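Side-chain contacts in alpha-glucosidase ([Eubacterium] rectale, PDB 6PNR), which probably hydrolyses alpha-glycosidic sulfoquinovosides as a glycoside hydrolase of family 31, its pocket holding a sulfonated aza-sugar inhibitor: residues Thr165-Pro170 with Met482-Thr487; Pro206-Ile211 with Thr225-Arg230. All blocks are in the same frame, centred on the assembly; numbering follows the deposited sequence.

Contact 1 of 2, residues Thr165-Pro170 with Met482-Thr487; sequences TNYPQP and MGCGLT
A sulfur-aromatic contact joins the start of strand 168-174, in the beta-sheet N-terminal part of this family 31 hydrolase, to the loop that follows helix 469-481 in the TIM-barrel domain. C484 brings its SG to the ring edge of Y167, close to the ring plane: SG lies 4.9 Å from the ring centroid of Y167 and 83° off the ring normal. The sulfur is in the notch beside the phenol oxygen, with C484 SG 3.3 Å from Y167 OH and 3.6 Å from Y167 CE2. Y167 reaches it because CG stands anti to the backbone N (chi1 178°), carrying the ring across to the loop. The same hydroxyl donates to Q169 OE1, 2.9 Å from Y167 OH, at a C=O...donor angle of 165°, so the acceptor carbonyl points almost straight at the phenol. This bond between side chains two residues apart should limit the swing of both. Q169 NE2 bonds T171 OG1 and comes to 4.4 Å from M482 SD, a loose packing contact. At the loop's start, G483 has positive phi and closes helix 469-481 with a Schellman motif. The contact is buried, about 13 Å from the bound inhibitor measured from the Y167 side chain. Helix 447-450 packs beside it: Q448 touches both Y167 and C484, and Q448 NE2 bonds Q169 OE1 and the M482 carbonyl.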
loop_
_atom_site.group_PDB
_atom_site.type_symbol
_atom_site.label_atom_id
_atom_site.label_comp_id
_atom_site.label_asym_id
_atom_site.label_seq_id
_atom_site.Cartn_x
_atom_site.Cartn_y
_atom_site.Cartn_z
ATOM N N THR A 165 0.621 13.293 9.421
ATOM C CA THR A 165 0.396 14.286 10.460
ATOM C C THR A 165 0.588 15.677 9.880
ATOM O O THR A 165 1.420 15.886 8.994
ATOM C CB THR A 165 1.337 14.071 11.658
ATOM O OG1 THR A 165 1.218 15.169 12.567
ATOM C CG2 THR A 165 2.785 13.953 11.203
ATOM N N ASN A 166 -0.199 16.626 10.391
ATOM C CA ASN A 166 0.026 18.033 10.070
ATOM C C ASN A 166 1.347 18.542 10.626
ATOM O O ASN A 166 1.865 19.558 10.148
ATOM C CB ASN A 166 -1.103 18.909 10.631
ATOM C CG ASN A 166 -2.488 18.451 10.194
ATOM O OD1 ASN A 166 -3.115 17.605 10.842
ATOM N ND2 ASN A 166 -2.984 19.034 9.112
ATOM N N TYR A 167 1.893 17.874 11.635
ATOM C CA TYR A 167 3.030 18.395 12.396
ATOM C C TYR A 167 3.996 17.253 12.673
ATOM O O TYR A 167 4.012 16.682 13.772
ATOM C CB TYR A 167 2.546 19.058 13.690
ATOM C CG TYR A 167 3.634 19.605 14.612
ATOM C CD1 TYR A 167 4.964 19.611 14.237
ATOM C CD2 TYR A 167 3.312 20.130 15.848
ATOM C CE1 TYR A 167 5.950 20.087 15.077
ATOM C CE2 TYR A 167 4.298 20.619 16.703
ATOM C CZ TYR A 167 5.612 20.591 16.305
ATOM O OH TYR A 167 6.610 21.072 17.127
ATOM N N PRO A 168 4.820 16.890 11.697
ATOM C CA PRO A 168 5.932 15.978 11.970
ATOM C C PRO A 168 7.160 16.774 12.385
ATOM O O PRO A 168 7.243 17.986 12.177
ATOM C CB PRO A 168 6.150 15.275 10.615
ATOM C CG PRO A 168 5.759 16.323 9.579
ATOM C CD PRO A 168 4.794 17.312 10.273
ATOM N N GLN A 169 8.119 16.072 13.002
ATOM C CA GLN A 169 9.357 16.764 13.322
ATOM C C GLN A 169 10.482 15.744 13.373
ATOM O O GLN A 169 10.283 14.645 13.906
ATOM C CB GLN A 169 9.269 17.526 14.659
ATOM C CG GLN A 169 10.352 18.582 14.832
ATOM C CD GLN A 169 10.211 19.387 16.113
ATOM O OE1 GLN A 169 9.211 20.078 16.322
ATOM N NE2 GLN A 169 11.217 19.297 16.987
ATOM N N PRO A 170 11.657 16.064 12.827
ATOM C CA PRO A 170 12.775 15.116 12.865
ATOM C C PRO A 170 13.509 15.168 14.200
ATOM O O PRO A 170 14.689 15.519 14.276
ATOM C CB PRO A 170 13.640 15.594 11.691
ATOM C CG PRO A 170 13.474 17.107 11.746
ATOM C CD PRO A 170 12.003 17.291 12.074
ATOM N N MET A 482 7.711 17.039 22.426
ATOM C CA MET A 482 8.473 17.888 21.521
ATOM C C MET A 482 8.577 19.331 21.996
ATOM O O MET A 482 9.179 20.146 21.293
ATOM C CB MET A 482 7.845 17.868 20.122
ATOM C CG MET A 482 7.738 16.484 19.531
ATOM S SD MET A 482 9.325 15.869 18.911
ATOM C CE MET A 482 10.054 15.084 20.364
ATOM N N GLY A 483 8.010 19.668 23.156
ATOM C CA GLY A 483 8.069 21.032 23.650
ATOM C C GLY A 483 6.905 21.923 23.264
ATOM O O GLY A 483 6.944 23.126 23.557
ATOM N N CYS A 484 5.875 21.386 22.596
ATOM C CA CYS A 484 4.632 22.119 22.353
ATOM C C CYS A 484 3.665 21.698 23.454
ATOM O O CYS A 484 2.961 20.689 23.339
ATOM C CB CYS A 484 4.083 21.840 20.955
ATOM S SG CYS A 484 5.061 22.624 19.654
ATOM N N GLY A 485 3.645 22.482 24.536
ATOM C CA GLY A 485 2.962 22.141 25.768
ATOM C C GLY A 485 1.539 22.613 25.902
ATOM O O GLY A 485 0.889 22.297 26.908
ATOM N N LEU A 486 1.030 23.372 24.927
ATOM C CA LEU A 486 -0.350 23.844 24.934
ATOM C C LEU A 486 -1.060 23.280 23.712
ATOM O O LEU A 486 -0.662 23.572 22.586
ATOM C CB LEU A 486 -0.424 25.370 24.897
ATOM C CG LEU A 486 0.407 26.129 25.933
ATOM C CD1 LEU A 486 0.199 27.624 25.741
ATOM C CD2 LEU A 486 0.004 25.698 27.302
ATOM N N THR A 487 -2.112 22.502 23.929
ATOM C CA THR A 487 -2.880 22.005 22.800
ATOM C C THR A 487 -4.331 21.794 23.216
ATOM O O THR A 487 -4.685 21.893 24.396
ATOM C CB THR A 487 -2.259 20.721 22.226
ATOM O OG1 THR A 487 -2.836 20.451 20.936
ATOM C CG2 THR A 487 -2.479 19.539 23.163
#

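Contact 2 of 2, residues Pro206-Ile211 with Thr225-Arg230; sequences PKQIRI and TTYFGR
R210 lays its guanidinium flat on one face of the Y227 ring, the two planes only 6° apart and their centres 3.9 Å from each other. The stack is offset. Y227 CD1 sits over the middle of the guanidinium, 3.4 Å from R210 CZ, whereas the vector from the ring centroid of Y227 to R210 CZ leans 32° from the ring normal, making an off-centre cation-pi contact. What covers the ring centre is the methylene before the charged group: R210 CD is 3.6 Å from the Y227 centroid and 8° off the normal, a CH-pi contact. R210 NE falls between these two, 3.5 Å from Y227 CD1, while R210 NH1 overhangs Y227 CE1 at 3.6 Å. R210 is stretched out as far as NE and Y227 comes from the facing helix, so the two side chains lie antiparallel, each pointing back toward the other's main chain.

In the second shell, R210 NE bonds Y179 OH and R210 NH2 forms a salt bridge with E212, which together should restrict rotation of the guanidinium. Y227 has the edge of its ring over F228: Y227 CD2 lies above the centre of the F228 ring, which in turn meets H181 edge-to-face. Beyond them, strand 208-213 is hydrogen-bonded between strands 87-94 and 178-182 of the antiparallel sheet. Helix 217-228 packs its last turn against that sheet, with Y227 touching Y179 and H181 of strand 178-182 and F228 reaching T171 on strand 168-174.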
loop_
_atom_site.group_PDB
_atom_site.type_symbol
_atom_site.label_atom_id
_atom_site.label_comp_id
_atom_site.label_asym_id
_atom_site.label_seq_id
_atom_site.Cartn_x
_atom_site.Cartn_y
_atom_site.Cartn_z
ATOM N N PRO A 206 22.371 16.530 6.205
ATOM C CA PRO A 206 21.889 17.539 7.151
ATOM C C PRO A 206 23.024 18.392 7.687
ATOM O O PRO A 206 24.148 17.921 7.866
ATOM C CB PRO A 206 21.265 16.697 8.271
ATOM C CG PRO A 206 22.090 15.453 8.268
ATOM C CD PRO A 206 22.442 15.192 6.814
ATOM N N LYS A 207 22.709 19.661 7.965
ATOM C CA LYS A 207 23.711 20.569 8.521
ATOM C C LYS A 207 24.281 20.037 9.821
ATOM O O LYS A 207 25.492 20.121 10.058
ATOM C CB LYS A 207 23.107 21.958 8.754
ATOM C CG LYS A 207 23.023 22.824 7.513
ATOM C CD LYS A 207 22.431 24.201 7.832
ATOM C CE LYS A 207 20.907 24.151 8.012
ATOM N NZ LYS A 207 20.179 23.811 6.745
ATOM N N GLN A 208 23.434 19.476 10.674
ATOM C CA GLN A 208 23.856 19.187 12.034
ATOM C C GLN A 208 22.890 18.208 12.669
ATOM O O GLN A 208 21.687 18.219 12.382
ATOM C CB GLN A 208 23.923 20.471 12.877
ATOM C CG GLN A 208 24.320 20.264 14.318
ATOM C CD GLN A 208 24.148 21.528 15.156
ATOM O OE1 GLN A 208 23.131 21.711 15.835
ATOM N NE2 GLN A 208 25.142 22.406 15.105
ATOM N N ILE A 209 23.431 17.358 13.531
ATOM C CA ILE A 209 22.637 16.543 14.437
ATOM C C ILE A 209 22.995 16.967 15.852
ATOM O O ILE A 209 24.177 17.151 16.172
ATOM C CB ILE A 209 22.863 15.037 14.207
ATOM C CG1 ILE A 209 22.218 14.623 12.869
ATOM C CG2 ILE A 209 22.307 14.214 15.388
ATOM C CD1 ILE A 209 22.419 13.164 12.470
ATOM N N ARG A 210 21.970 17.157 16.677
ATOM C CA ARG A 210 22.095 17.660 18.034
ATOM C C ARG A 210 21.587 16.598 18.996
ATOM O O ARG A 210 20.525 16.006 18.770
ATOM C CB ARG A 210 21.302 18.960 18.181
ATOM C CG ARG A 210 21.347 19.582 19.539
ATOM C CD ARG A 210 20.486 20.830 19.563
ATOM N NE ARG A 210 20.457 21.389 20.899
ATOM C CZ ARG A 210 21.258 22.368 21.305
ATOM N NH1 ARG A 210 22.127 22.905 20.452
ATOM N NH2 ARG A 210 21.176 22.815 22.554
ATOM N N ILE A 211 22.360 16.326 20.041
ATOM C CA ILE A 211 22.009 15.324 21.041
ATOM C C ILE A 211 22.202 15.943 22.415
ATOM O O ILE A 211 23.267 16.496 22.706
ATOM C CB ILE A 211 22.861 14.050 20.912
ATOM C CG1 ILE A 211 22.848 13.515 19.480
ATOM C CG2 ILE A 211 22.370 13.003 21.895
ATOM C CD1 ILE A 211 23.663 12.230 19.298
ATOM N N THR A 225 13.037 22.805 25.232
ATOM C CA THR A 225 12.385 24.081 24.967
ATOM C C THR A 225 13.345 25.259 25.092
ATOM O O THR A 225 13.121 26.295 24.457
ATOM C CB THR A 225 11.190 24.260 25.900
ATOM O OG1 THR A 225 11.608 24.090 27.262
ATOM C CG2 THR A 225 10.122 23.222 25.578
ATOM N N THR A 226 14.421 25.129 25.881
ATOM C CA THR A 226 15.492 26.120 25.780
ATOM C C THR A 226 16.016 26.195 24.349
ATOM O O THR A 226 16.288 27.284 23.830
ATOM C CB THR A 226 16.628 25.793 26.759
ATOM O OG1 THR A 226 16.162 25.972 28.104
ATOM C CG2 THR A 226 17.833 26.725 26.518
ATOM N N TYR A 227 16.102 25.049 23.670
ATOM C CA TYR A 227 16.618 25.044 22.305
ATOM C C TYR A 227 15.557 25.454 21.285
ATOM O O TYR A 227 15.822 26.276 20.407
ATOM C CB TYR A 227 17.175 23.661 21.945
ATOM C CG TYR A 227 17.678 23.592 20.521
ATOM C CD1 TYR A 227 18.763 24.358 20.112
ATOM C CD2 TYR A 227 17.064 22.774 19.581
ATOM C CE1 TYR A 227 19.219 24.319 18.805
ATOM C CE2 TYR A 227 17.525 22.721 18.269
ATOM C CZ TYR A 227 18.603 23.497 17.892
ATOM O OH TYR A 227 19.068 23.459 16.594
ATOM N N PHE A 228 14.359 24.869 21.361
ATOM C CA PHE A 228 13.350 25.117 20.328
ATOM C C PHE A 228 12.487 26.341 20.610
ATOM O O PHE A 228 12.014 26.982 19.662
ATOM C CB PHE A 228 12.433 23.903 20.172
ATOM C CG PHE A 228 13.090 22.711 19.522
ATOM C CD1 PHE A 228 13.486 22.760 18.195
ATOM C CD2 PHE A 228 13.273 21.532 20.225
ATOM C CE1 PHE A 228 14.071 21.660 17.583
ATOM C CE2 PHE A 228 13.865 20.416 19.608
ATOM C CZ PHE A 228 14.257 20.488 18.288
ATOM N N GLY A 229 12.249 26.660 21.884
ATOM C CA GLY A 229 11.390 27.773 22.242
ATOM C C GLY A 229 10.334 27.421 23.268
ATOM O O GLY A 229 10.044 26.241 23.492
ATOM N N ARG A 230 9.764 28.437 23.916
ATOM C CA ARG A 230 8.683 28.253 24.872
ATOM C C ARG A 230 7.506 29.146 24.501
ATOM O O ARG A 230 7.684 30.245 23.972
ATOM C CB ARG A 230 9.140 28.555 26.309
ATOM C CG ARG A 230 9.904 27.377 26.925
ATOM C CD ARG A 230 10.655 27.744 28.170
ATOM N NE ARG A 230 11.617 26.699 28.516
ATOM C CZ ARG A 230 12.653 26.889 29.324
ATOM N NH1 ARG A 230 12.849 28.082 29.862
ATOM N NH2 ARG A 230 13.491 25.892 29.588
#

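Overall arrangement
Both contacts draw on one antiparallel sheet, in which strands 168-174, 178-182 and 208-213 are successive neighbours. Contact 1 uses the first of these and contact 2 the third, their centres about 14 Å apart. Helix 217-228 bridges them directly: F228 CZ packs 3.5 Å from Q169 NE2, and T225 CG2 lies 3.6 Å from G483 CA. In chain order, both halves of contact 2 fall between residues 170 and 482, inside the long span that contact 1 brings together. Contact 2 packs a helix on a sheet strand that closely precedes it in sequence, at the surface, while contact 1, buried near the centre of the chain, joins that sheet to the TIM-barrel domain.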